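Local coordinates for protein dihydropteroate synthase (Stenotrophomonas maltophilia, PDB 7L6P) that probably catalyses the condensation of para-aminobenzoate with 6-hydroxymethyl-7,8-dihydropterin diphosphate to form 7,8-dihydropteroate, the folate precursor, with magnesium as cofactor, at residues L68-E73 and V104-D109; V82-E87 and T110-V115; V94-A99 and V120-G125. One frame throughout, in Å; residues are numbered along the deposited sequence.

Starting from the N terminus, the chain runs up strand 67-71, through a loop into helix 84-101, returns in strand 106-109, and turns into helix 113-121 before strand 126-129. Contact 1 closes the first loop, setting strand 106-109 beside strand 67-71. Contact 2 then brings the start of helix 113-121 against the start of helix 84-101, and contact 3 brings the turn that follows helix 113-121 against the later part of helix 84-101. The segments alternate along the chain, so the three contacts cross and none nests. Glu73 and Lys112 form a salt bridge between contacts 1 and 2; Gly125 N bonds Ile106 O between contacts 3 and 1.

Contact 1: residues L68-E73 and V104-D109; sequences LDIGGE and VPISID. With IMD (imidazole), chain C.
The carboxylates of Asp69 and Asp109 sit side by side, their planes only 22° apart although the two side chains cross at about a right angle. Asp109 CB approaches Asp69 OD2 from well out of the Asp69 carboxylate plane, at 3.1 Å. At the other oxygen, Ser107 OG donates to Asp69 OD1 over 2.6 Å, meeting it nearly along its C-O axis. Asp69 CG is anti to the backbone N (chi1 -163°), which swings the group across toward strand 106-109. The two OD2 atoms of Asp69 and Asp109 come within 3.4 Å; both are acceptors, and Arg269 forms a salt bridge to each, while Asn128 also bonds Asp69 OD2. A bound imidazole, probably from the crystallisation liquor, turns N1 and C2 to Asp109: N1 gives OD2 a weak bond of 3.2 Å, and C2 lies 3.0 Å from OD1.

Beneath these groups the strands run parallel, joined by a ladder of backbone bonds: Leu68 N to Pro105 O, Ser107 N to Leu68 O, Ile70 N to Ser107 O and Asp109 N to Ile70 O. The opposite face is greasy. Ile70 CG1 packs on Ile106 CG2 at 3.7 Å, and helix 84-101 lies over both with Val94, Ile95 and Leu98, while Leu68 meets helix 49-62. This is the beta-alpha-beta crossover of a TIM barrel, apolar toward the helices and polar inside, where Asp109 at the C-terminal end of its strand lines the imidazole-occupied active site, consistent with the pterin pocket of dihydropteroate synthases.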
ATOM      1  N   LEU A  68       2.443 -15.646 -14.913  1.00 62.00           N
ATOM      2  CA  LEU A  68       3.206 -16.445 -13.966  1.00 64.04           C
ATOM      3  C   LEU A  68       4.656 -16.554 -14.417  1.00 62.47           C
ATOM      4  O   LEU A  68       4.949 -16.580 -15.613  1.00 65.19           O
ATOM      5  CB  LEU A  68       2.591 -17.835 -13.827  1.00 64.24           C
ATOM      6  CG  LEU A  68       1.145 -17.855 -13.336  1.00 63.30           C
ATOM      7  CD1 LEU A  68       0.645 -19.278 -13.325  1.00 63.75           C
ATOM      8  CD2 LEU A  68       1.029 -17.227 -11.943  1.00 63.69           C
ATOM      9  N   ASP A  69       5.570 -16.612 -13.453  1.00 62.75           N
ATOM     10  CA  ASP A  69       6.999 -16.698 -13.729  1.00 65.44           C
ATOM     11  C   ASP A  69       7.538 -17.984 -13.122  1.00 65.65           C
ATOM     12  O   ASP A  69       7.506 -18.147 -11.900  1.00 65.27           O
ATOM     13  CB  ASP A  69       7.752 -15.494 -13.169  1.00 59.02           C
ATOM     14  CG  ASP A  69       9.130 -15.346 -13.784  1.00 64.51           C
ATOM     15  OD1 ASP A  69       9.253 -15.603 -15.009  1.00 63.75           O
ATOM     16  OD2 ASP A  69      10.087 -14.980 -13.051  1.00 64.77           O
ATOM     17  N   ILE A  70       8.042 -18.884 -13.970  1.00 67.03           N
ATOM     18  CA  ILE A  70       8.452 -20.224 -13.557  1.00 67.34           C
ATOM     19  C   ILE A  70       9.971 -20.272 -13.481  1.00 66.13           C
ATOM     20  O   ILE A  70      10.655 -19.960 -14.459  1.00 68.88           O
ATOM     21  CB  ILE A  70       7.919 -21.294 -14.519  1.00 68.48           C
ATOM     22  CG1 ILE A  70       6.436 -21.058 -14.822  1.00 66.58           C
ATOM     23  CG2 ILE A  70       8.126 -22.681 -13.932  1.00 71.83           C
ATOM     24  CD1 ILE A  70       5.566 -20.967 -13.612  1.00 68.05           C
ATOM     25  N   GLY A  71      10.500 -20.642 -12.322  1.00 71.39           N
ATOM     26  CA  GLY A  71      11.936 -20.699 -12.120  1.00 69.56           C
ATOM     27  C   GLY A  71      12.342 -21.938 -11.344  1.00 78.33           C
ATOM     28  O   GLY A  71      11.629 -22.404 -10.451  1.00 77.92           O
ATOM     29  N   GLY A  72      13.533 -22.443 -11.676  1.00 81.29           N
ATOM     30  CA  GLY A  72      14.058 -23.683 -11.137  1.00 79.52           C
ATOM     31  C   GLY A  72      15.302 -23.538 -10.284  1.00 88.65           C
ATOM     32  O   GLY A  72      15.796 -24.527  -9.733  1.00 92.56           O
ATOM     33  N   GLU A  73      15.845 -22.327 -10.203  1.00 90.80           N
ATOM     34  CA  GLU A  73      16.943 -22.045  -9.291  1.00 94.23           C
ATOM     35  C   GLU A  73      16.443 -21.920  -7.850  1.00 95.58           C
ATOM     36  O   GLU A  73      15.260 -21.686  -7.586  1.00 95.79           O
ATOM     37  CB  GLU A  73      17.677 -20.778  -9.713  1.00 92.56           C
ATOM     38  CG  GLU A  73      18.602 -21.005 -10.883  1.00 95.64           C
ATOM     39  CD  GLU A  73      19.951 -21.557 -10.443  1.00103.97           C
ATOM     40  OE1 GLU A  73      20.160 -21.727  -9.215  1.00105.23           O
ATOM     41  OE2 GLU A  73      20.797 -21.836 -11.325  1.00103.88           O
ATOM     42  N   VAL A 104      -3.268 -17.526 -19.245  1.00 74.63           N
ATOM     43  CA  VAL A 104      -2.334 -16.442 -18.957  1.00 70.15           C
ATOM     44  C   VAL A 104      -0.953 -16.740 -19.541  1.00 70.12           C
ATOM     45  O   VAL A 104      -0.611 -17.904 -19.798  1.00 70.11           O
ATOM     46  CB  VAL A 104      -2.240 -16.180 -17.445  1.00 69.51           C
ATOM     47  CG1 VAL A 104      -3.621 -16.003 -16.834  1.00 69.08           C
ATOM     48  CG2 VAL A 104      -1.481 -17.298 -16.750  1.00 70.56           C
ATOM     49  N   PRO A 105      -0.158 -15.713 -19.825  1.00 63.23           N
ATOM     50  CA  PRO A 105       1.221 -15.938 -20.264  1.00 65.69           C
ATOM     51  C   PRO A 105       2.058 -16.654 -19.203  1.00 65.73           C
ATOM     52  O   PRO A 105       1.958 -16.376 -18.008  1.00 65.33           O
ATOM     53  CB  PRO A 105       1.733 -14.522 -20.525  1.00 64.29           C
ATOM     54  CG  PRO A 105       0.473 -13.697 -20.717  1.00 63.41           C
ATOM     55  CD  PRO A 105      -0.515 -14.286 -19.819  1.00 63.43           C
ATOM     56  N   ILE A 106       2.906 -17.569 -19.654  1.00 62.73           N
ATOM     57  CA  ILE A 106       3.817 -18.306 -18.782  1.00 66.38           C
ATOM     58  C   ILE A 106       5.235 -17.829 -19.072  1.00 64.79           C
ATOM     59  O   ILE A 106       5.755 -18.029 -20.183  1.00 63.78           O
ATOM     60  CB  ILE A 106       3.705 -19.822 -18.999  1.00 67.41           C
ATOM     61  CG1 ILE A 106       2.239 -20.263 -18.853  1.00 67.64           C
ATOM     62  CG2 ILE A 106       4.653 -20.559 -18.054  1.00 64.17           C
ATOM     63  CD1 ILE A 106       1.639 -19.950 -17.505  1.00 70.36           C
ATOM     64  N   SER A 107       5.863 -17.201 -18.087  1.00 59.55           N
ATOM     65  CA  SER A 107       7.220 -16.711 -18.250  1.00 62.95           C
ATOM     66  C   SER A 107       8.211 -17.692 -17.640  1.00 64.94           C
ATOM     67  O   SER A 107       7.936 -18.307 -16.602  1.00 66.71           O
ATOM     68  CB  SER A 107       7.405 -15.346 -17.600  1.00 63.15           C
ATOM     69  OG  SER A 107       8.792 -15.053 -17.528  1.00 63.57           O
ATOM     70  N   ILE A 108       9.367 -17.823 -18.280  1.00 63.41           N
ATOM     71  CA  ILE A 108      10.461 -18.635 -17.762  1.00 63.72           C
ATOM     72  C   ILE A 108      11.494 -17.716 -17.130  1.00 64.50           C
ATOM     73  O   ILE A 108      11.995 -16.778 -17.770  1.00 63.75           O
ATOM     74  CB  ILE A 108      11.097 -19.516 -18.848  1.00 66.53           C
ATOM     75  CG1 ILE A 108      12.290 -20.264 -18.247  1.00 68.18           C
ATOM     76  CG2 ILE A 108      11.525 -18.699 -20.052  1.00 61.28           C
ATOM     77  CD1 ILE A 108      11.904 -21.181 -17.113  1.00 64.35           C
ATOM     78  N   ASP A 109      11.806 -17.994 -15.872  1.00 63.40           N
ATOM     79  CA  ASP A 109      12.757 -17.236 -15.068  1.00 62.79           C
ATOM     80  C   ASP A 109      14.101 -17.955 -15.177  1.00 62.77           C
ATOM     81  O   ASP A 109      14.384 -18.903 -14.444  1.00 65.42           O
ATOM     82  CB  ASP A 109      12.223 -17.144 -13.639  1.00 64.10           C
ATOM     83  CG  ASP A 109      13.130 -16.369 -12.701  1.00 66.83           C
ATOM     84  OD1 ASP A 109      14.128 -15.783 -13.164  1.00 67.39           O
ATOM     85  OD2 ASP A 109      12.823 -16.337 -11.486  1.00 69.13           O
TER
HETATM   86  N1  IMD C 301      13.861 -13.301 -11.045  1.00 63.75           N
HETATM   87  C2  IMD C 301      13.902 -12.937 -12.356  1.00 61.87           C
HETATM   88  N3  IMD C 301      13.984 -11.590 -12.442  1.00 62.66           N
HETATM   89  C4  IMD C 301      13.980 -11.097 -11.175  1.00 60.96           C
HETATM   90  C5  IMD C 301      13.908 -12.177 -10.295  1.00 59.10           C

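Contact 2: residues V82-E87 and T110-V115; sequences VSVEEE and TFKPEV
Glu87 binds Lys112 and Thr110 with one carboxylate, an oxygen to each. Of the charged and polar links, the salt bridge comes first: Lys112 NZ donates to Glu87 OE1 at a modelled 2.5 Å, so short that the exact length is doubtful. The lysine runs straight as far as CE and then bends at chi4 (81°), which brings NZ round to the acid; Glu73 shares the ammonium through a second salt bridge. On the other oxygen, Thr110 OG1 donates to Glu87 OE2 over 2.8 Å, arriving on the syn side but 33° out of the carboxylate plane. The extended Glu87 chain, CG anti to the backbone N, is what carries the acid to both donors, and the two grips should limit its rotation.

Within its own segment Thr110 OG1 also accepts from Lys112 N at 3.2 Å, an ST turn just before helix 113-121. In the other segment helix 84-101 starts at Ser83, the N-cap, whose OG accepts from Glu86 N at 3.3 Å.

Apolar contacts join the two helix starts. Val84 splits its methyls: CG2 lies along Lys112 CD at 3.8 Å, and CG1 meets Val115 CG2 at 4.0 Å and the CB of Glu114. The same Val115 CG2 lies 3.7 Å from Glu87 CD, so a methyl rests against the carboxylate carbon of the buried glutamate.

Two adjacent helices thus meet at their N-terminal ends, each just after a strand-to-helix loop, at the C-terminal end of the strands, the side of a TIM barrel that carries the active site.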
ATOM      1  N   VAL A  82      22.281 -24.407  -9.932  1.00107.45           N
ATOM      2  CA  VAL A  82      21.587 -25.604 -10.398  1.00102.97           C
ATOM      3  C   VAL A  82      22.104 -25.965 -11.782  1.00100.32           C
ATOM      4  O   VAL A  82      22.306 -25.080 -12.621  1.00102.93           O
ATOM      5  CB  VAL A  82      20.066 -25.364 -10.409  1.00101.61           C
ATOM      6  CG1 VAL A  82      19.331 -26.504 -11.093  1.00 98.26           C
ATOM      7  CG2 VAL A  82      19.566 -25.161  -8.983  1.00 99.64           C
ATOM      8  N   SER A  83      22.340 -27.254 -12.023  1.00 98.92           N
ATOM      9  CA  SER A  83      22.763 -27.685 -13.353  1.00 95.29           C
ATOM     10  C   SER A  83      21.614 -27.566 -14.351  1.00 91.96           C
ATOM     11  O   SER A  83      20.435 -27.635 -13.989  1.00 90.29           O
ATOM     12  CB  SER A  83      23.265 -29.127 -13.332  1.00 96.97           C
ATOM     13  OG  SER A  83      22.177 -30.033 -13.396  1.00 96.67           O
ATOM     14  N   VAL A  84      21.977 -27.380 -15.625  1.00 92.58           N
ATOM     15  CA  VAL A  84      20.981 -27.212 -16.681  1.00 85.89           C
ATOM     16  C   VAL A  84      20.076 -28.431 -16.770  1.00 85.77           C
ATOM     17  O   VAL A  84      18.870 -28.312 -17.011  1.00 85.58           O
ATOM     18  CB  VAL A  84      21.665 -26.938 -18.030  1.00 86.60           C
ATOM     19  CG1 VAL A  84      20.626 -26.491 -19.065  1.00 82.36           C
ATOM     20  CG2 VAL A  84      22.775 -25.917 -17.858  1.00 86.56           C
ATOM     21  N   GLU A  85      20.651 -29.624 -16.627  1.00 86.92           N
ATOM     22  CA  GLU A  85      19.840 -30.832 -16.694  1.00 88.25           C
ATOM     23  C   GLU A  85      18.747 -30.799 -15.633  1.00 89.99           C
ATOM     24  O   GLU A  85      17.581 -31.084 -15.930  1.00 87.94           O
ATOM     25  CB  GLU A  85      20.729 -32.071 -16.531  1.00 84.41           C
ATOM     26  N   GLU A  86      19.100 -30.397 -14.402  1.00 89.78           N
ATOM     27  CA  GLU A  86      18.126 -30.344 -13.314  1.00 88.77           C
ATOM     28  C   GLU A  86      17.152 -29.177 -13.474  1.00 86.43           C
ATOM     29  O   GLU A  86      15.958 -29.322 -13.194  1.00 85.97           O
ATOM     30  CB  GLU A  86      18.846 -30.255 -11.965  1.00 89.36           C
ATOM     31  CG  GLU A  86      17.918 -29.999 -10.787  1.00 87.53           C
ATOM     32  CD  GLU A  86      17.147 -31.240 -10.348  1.00 92.92           C
ATOM     33  OE1 GLU A  86      17.150 -32.250 -11.089  1.00 92.40           O
ATOM     34  OE2 GLU A  86      16.515 -31.198  -9.264  1.00 95.44           O
ATOM     35  N   GLU A  87      17.642 -28.011 -13.902  1.00 86.59           N
ATOM     36  CA  GLU A  87      16.757 -26.869 -14.117  1.00 86.53           C
ATOM     37  C   GLU A  87      15.656 -27.200 -15.115  1.00 83.02           C
ATOM     38  O   GLU A  87      14.490 -26.836 -14.912  1.00 82.29           O
ATOM     39  CB  GLU A  87      17.567 -25.658 -14.596  1.00 86.57           C
ATOM     40  CG  GLU A  87      16.776 -24.346 -14.683  1.00 77.66           C
ATOM     41  CD  GLU A  87      17.669 -23.129 -14.890  1.00 78.80           C
ATOM     42  OE1 GLU A  87      18.901 -23.263 -14.712  1.00 85.22           O
ATOM     43  OE2 GLU A  87      17.153 -22.042 -15.234  1.00 71.23           O
ATOM     44  N   THR A 110      14.926 -17.517 -16.129  1.00 62.70           N
ATOM     45  CA  THR A 110      16.203 -18.169 -16.386  1.00 65.33           C
ATOM     46  C   THR A 110      17.179 -17.179 -17.002  1.00 63.78           C
ATOM     47  O   THR A 110      16.788 -16.149 -17.555  1.00 62.37           O
ATOM     48  CB  THR A 110      16.045 -19.378 -17.317  1.00 66.12           C
ATOM     49  OG1 THR A 110      17.233 -20.166 -17.293  1.00 71.61           O
ATOM     50  CG2 THR A 110      15.821 -18.920 -18.734  1.00 66.19           C
ATOM     51  N   PHE A 111      18.465 -17.500 -16.884  1.00 65.23           N
ATOM     52  CA  PHE A 111      19.512 -16.773 -17.583  1.00 64.54           C
ATOM     53  C   PHE A 111      20.219 -17.639 -18.611  1.00 64.97           C
ATOM     54  O   PHE A 111      21.113 -17.146 -19.302  1.00 65.61           O
ATOM     55  CB  PHE A 111      20.539 -16.196 -16.591  1.00 63.90           C
ATOM     56  CG  PHE A 111      21.283 -17.239 -15.777  1.00 64.23           C
ATOM     57  CD1 PHE A 111      22.463 -17.805 -16.250  1.00 66.94           C
ATOM     58  CD2 PHE A 111      20.811 -17.632 -14.525  1.00 68.98           C
ATOM     59  CE1 PHE A 111      23.158 -18.756 -15.504  1.00 68.32           C
ATOM     60  CE2 PHE A 111      21.503 -18.589 -13.768  1.00 72.58           C
ATOM     61  CZ  PHE A 111      22.673 -19.149 -14.259  1.00 67.17           C
ATOM     62  N   LYS A 112      19.818 -18.890 -18.756  1.00 67.24           N
ATOM     63  CA  LYS A 112      20.553 -19.877 -19.530  1.00 69.25           C
ATOM     64  C   LYS A 112      19.910 -20.085 -20.889  1.00 65.89           C
ATOM     65  O   LYS A 112      18.698 -20.304 -20.963  1.00 67.20           O
ATOM     66  CB  LYS A 112      20.608 -21.208 -18.779  1.00 74.11           C
ATOM     67  CG  LYS A 112      21.246 -21.143 -17.385  1.00 74.42           C
ATOM     68  CD  LYS A 112      21.376 -22.533 -16.752  1.00 76.64           C
ATOM     69  CE  LYS A 112      22.049 -22.459 -15.390  1.00 78.13           C
ATOM     70  NZ  LYS A 112      21.066 -22.071 -14.341  1.00 78.14           N
ATOM     71  N   PRO A 113      20.695 -20.077 -21.967  1.00 70.03           N
ATOM     72  CA  PRO A 113      20.104 -20.198 -23.310  1.00 69.38           C
ATOM     73  C   PRO A 113      19.323 -21.483 -23.534  1.00 71.58           C
ATOM     74  O   PRO A 113      18.236 -21.434 -24.119  1.00 73.01           O
ATOM     75  CB  PRO A 113      21.334 -20.132 -24.229  1.00 72.77           C
ATOM     76  CG  PRO A 113      22.432 -19.557 -23.399  1.00 68.80           C
ATOM     77  CD  PRO A 113      22.164 -20.008 -22.012  1.00 70.43           C
ATOM     78  N   GLU A 114      19.852 -22.636 -23.108  1.00 71.89           N
ATOM     79  CA  GLU A 114      19.138 -23.898 -23.301  1.00 73.63           C
ATOM     80  C   GLU A 114      17.789 -23.886 -22.600  1.00 73.20           C
ATOM     81  O   GLU A 114      16.796 -24.394 -23.132  1.00 75.06           O
ATOM     82  CB  GLU A 114      19.948 -25.079 -22.772  1.00 77.46           C
ATOM     83  CG  GLU A 114      21.372 -25.201 -23.267  1.00 78.33           C
ATOM     84  CD  GLU A 114      22.382 -24.561 -22.317  1.00 81.57           C
ATOM     85  OE1 GLU A 114      22.033 -23.555 -21.643  1.00 77.31           O
ATOM     86  OE2 GLU A 114      23.518 -25.096 -22.230  1.00 79.01           O
ATOM     87  N   VAL A 115      17.735 -23.331 -21.390  1.00 71.36           N
ATOM     88  CA  VAL A 115      16.470 -23.294 -20.669  1.00 70.62           C
ATOM     89  C   VAL A 115      15.480 -22.393 -21.387  1.00 71.09           C
ATOM     90  O   VAL A 115      14.280 -22.686 -21.433  1.00 72.38           O
ATOM     91  CB  VAL A 115      16.697 -22.846 -19.215  1.00 71.41           C
ATOM     92  CG1 VAL A 115      15.381 -22.817 -18.453  1.00 72.49           C
ATOM     93  CG2 VAL A 115      17.680 -23.785 -18.523  1.00 73.98           C
TER

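Contact 3: residues V94-A99 and V120-G125; sequences VIEQLA and VAAGAG
Ile95 wedges its CG2 methyl into the turn formed by Ala122, Gly123 and Ala124, and here the packing is close. CG2 is anti to the backbone N, an orientation that points it across at the turn's main chain, and it comes to 3.6 Å from Ala124 N and 4.0 Å from Ala122 O. Beside it, Ala124 CB sits 4.2 Å from both CG2 and CD1 of Ile95. The isoleucine is buried, since Ile106, Ile108 and Ala119 also touch its side chain. Ala99, one turn further along the helix, faces Gly123 more loosely, with its CB 4.3 Å from Gly123 O.

The turn itself is a Schellman motif that ends helix 113-121. Gly123 has the positive phi (122°) the motif needs, and its N bonds back to Val120 O. Bare of a side chain, the glycine lets the main chain run past Ala99 before it enters strand 126-129 of the TIM barrel. Helix 84-101 is thereby laid against the turn that ends its neighbour on the outside of the barrel.

Toward solvent the contact is carried by the aliphatic stem of Glu96, still close to the turn: its CG lies 3.7 Å from Ala122 CB and 3.6 Å from Ala122 O, by van der Waals contact alone. Ala122 points its CB at the helix to meet this stem, and its CA stands 5.4 Å from Glu96 CA. Past CG the glutamate chain stays extended (chi2 173°), and the contact ends where the carboxylate leads outward at an exposed position on the helix.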
ATOM      1  N   VAL A  94       6.345 -28.122 -15.397  1.00 82.92           N
ATOM      2  CA  VAL A  94       5.498 -27.102 -14.792  1.00 80.81           C
ATOM      3  C   VAL A  94       4.997 -26.131 -15.851  1.00 82.65           C
ATOM      4  O   VAL A  94       3.856 -25.665 -15.791  1.00 85.73           O
ATOM      5  CB  VAL A  94       6.253 -26.379 -13.664  1.00 78.34           C
ATOM      6  CG1 VAL A  94       5.439 -25.201 -13.129  1.00 73.58           C
ATOM      7  CG2 VAL A  94       6.577 -27.348 -12.544  1.00 80.64           C
ATOM      8  N   ILE A  95       5.822 -25.834 -16.854  1.00 81.67           N
ATOM      9  CA  ILE A  95       5.389 -24.929 -17.913  1.00 80.23           C
ATOM     10  C   ILE A  95       4.394 -25.625 -18.831  1.00 85.47           C
ATOM     11  O   ILE A  95       3.339 -25.069 -19.158  1.00 86.54           O
ATOM     12  CB  ILE A  95       6.592 -24.396 -18.706  1.00 76.44           C
ATOM     13  CG1 ILE A  95       7.450 -23.489 -17.836  1.00 77.16           C
ATOM     14  CG2 ILE A  95       6.099 -23.561 -19.855  1.00 75.78           C
ATOM     15  CD1 ILE A  95       8.686 -22.994 -18.527  1.00 71.54           C
ATOM     16  N   GLU A  96       4.715 -26.845 -19.271  1.00 90.00           N
ATOM     17  CA  GLU A  96       3.805 -27.566 -20.158  1.00 90.21           C
ATOM     18  C   GLU A  96       2.404 -27.641 -19.567  1.00 91.10           C
ATOM     19  O   GLU A  96       1.418 -27.313 -20.236  1.00 91.14           O
ATOM     20  CB  GLU A  96       4.330 -28.973 -20.458  1.00 89.86           C
ATOM     21  CG  GLU A  96       5.427 -29.029 -21.506  1.00 92.55           C
ATOM     22  CD  GLU A  96       6.035 -30.413 -21.641  1.00 94.56           C
ATOM     23  OE1 GLU A  96       5.963 -31.198 -20.674  1.00 94.80           O
ATOM     24  OE2 GLU A  96       6.559 -30.729 -22.729  1.00 96.44           O
ATOM     25  N   GLN A  97       2.305 -28.043 -18.297  1.00 87.06           N
ATOM     26  CA  GLN A  97       0.996 -28.250 -17.680  1.00 86.43           C
ATOM     27  C   GLN A  97       0.280 -26.928 -17.430  1.00 84.55           C
ATOM     28  O   GLN A  97      -0.919 -26.802 -17.706  1.00 85.89           O
ATOM     29  CB  GLN A  97       1.143 -29.036 -16.379  1.00 86.68           C
ATOM     30  CG  GLN A  97       1.050 -30.537 -16.568  1.00 92.34           C
ATOM     31  CD  GLN A  97       1.540 -31.306 -15.355  1.00 97.51           C
ATOM     32  OE1 GLN A  97       0.772 -31.579 -14.425  1.00 96.68           O
ATOM     33  NE2 GLN A  97       2.827 -31.654 -15.352  1.00 93.71           N
ATOM     34  N   LEU A  98       0.990 -25.937 -16.882  1.00 85.88           N
ATOM     35  CA  LEU A  98       0.366 -24.640 -16.629  1.00 85.37           C
ATOM     36  C   LEU A  98      -0.100 -23.988 -17.925  1.00 84.96           C
ATOM     37  O   LEU A  98      -1.123 -23.293 -17.944  1.00 84.78           O
ATOM     38  CB  LEU A  98       1.326 -23.719 -15.880  1.00 78.65           C
ATOM     39  CG  LEU A  98       1.423 -23.999 -14.387  1.00 75.44           C
ATOM     40  CD1 LEU A  98       2.532 -23.161 -13.788  1.00 75.47           C
ATOM     41  CD2 LEU A  98       0.096 -23.728 -13.700  1.00 72.60           C
ATOM     42  N   ALA A  99       0.664 -24.157 -19.003  1.00 82.75           N
ATOM     43  CA  ALA A  99       0.248 -23.624 -20.296  1.00 84.99           C
ATOM     44  C   ALA A  99      -1.071 -24.236 -20.746  1.00 83.91           C
ATOM     45  O   ALA A  99      -1.909 -23.556 -21.349  1.00 85.15           O
ATOM     46  CB  ALA A  99       1.336 -23.869 -21.346  1.00 81.06           C
ATOM     47  N   VAL A 120      10.397 -22.054 -23.991  1.00 73.27           N
ATOM     48  CA  VAL A 120       9.547 -21.447 -25.014  1.00 74.61           C
ATOM     49  C   VAL A 120       8.929 -22.512 -25.911  1.00 75.39           C
ATOM     50  O   VAL A 120       7.755 -22.424 -26.287  1.00 76.67           O
ATOM     51  CB  VAL A 120      10.348 -20.411 -25.818  1.00 70.04           C
ATOM     52  CG1 VAL A 120       9.561 -19.959 -27.026  1.00 65.64           C
ATOM     53  CG2 VAL A 120      10.681 -19.234 -24.931  1.00 67.15           C
ATOM     54  N   ALA A 121       9.695 -23.541 -26.258  1.00 76.03           N
ATOM     55  CA  ALA A 121       9.128 -24.621 -27.054  1.00 76.28           C
ATOM     56  C   ALA A 121       8.095 -25.423 -26.274  1.00 77.65           C
ATOM     57  O   ALA A 121       7.231 -26.053 -26.887  1.00 77.23           O
ATOM     58  CB  ALA A 121      10.234 -25.541 -27.570  1.00 72.98           C
ATOM     59  N   ALA A 122       8.182 -25.430 -24.945  1.00 78.79           N
ATOM     60  CA  ALA A 122       7.223 -26.128 -24.097  1.00 79.40           C
ATOM     61  C   ALA A 122       6.014 -25.277 -23.746  1.00 78.91           C
ATOM     62  O   ALA A 122       5.130 -25.753 -23.024  1.00 81.02           O
ATOM     63  CB  ALA A 122       7.896 -26.606 -22.807  1.00 79.32           C
ATOM     64  N   GLY A 123       5.959 -24.037 -24.222  1.00 78.18           N
ATOM     65  CA  GLY A 123       4.802 -23.181 -24.035  1.00 73.11           C
ATOM     66  C   GLY A 123       5.075 -21.873 -23.319  1.00 73.32           C
ATOM     67  O   GLY A 123       4.135 -21.086 -23.139  1.00 72.46           O
ATOM     68  N   ALA A 124       6.296 -21.580 -22.882  1.00 70.97           N
ATOM     69  CA  ALA A 124       6.547 -20.292 -22.251  1.00 69.13           C
ATOM     70  C   ALA A 124       6.427 -19.176 -23.287  1.00 69.69           C
ATOM     71  O   ALA A 124       6.915 -19.300 -24.417  1.00 70.48           O
ATOM     72  CB  ALA A 124       7.933 -20.272 -21.603  1.00 66.80           C
ATOM     73  N   GLY A 125       5.792 -18.073 -22.890  1.00 65.50           N
ATOM     74  CA  GLY A 125       5.580 -16.951 -23.785  1.00 62.98           C
ATOM     75  C   GLY A 125       6.294 -15.684 -23.361  1.00 63.61           C
ATOM     76  O   GLY A 125       5.911 -14.578 -23.756  1.00 61.28           O
TER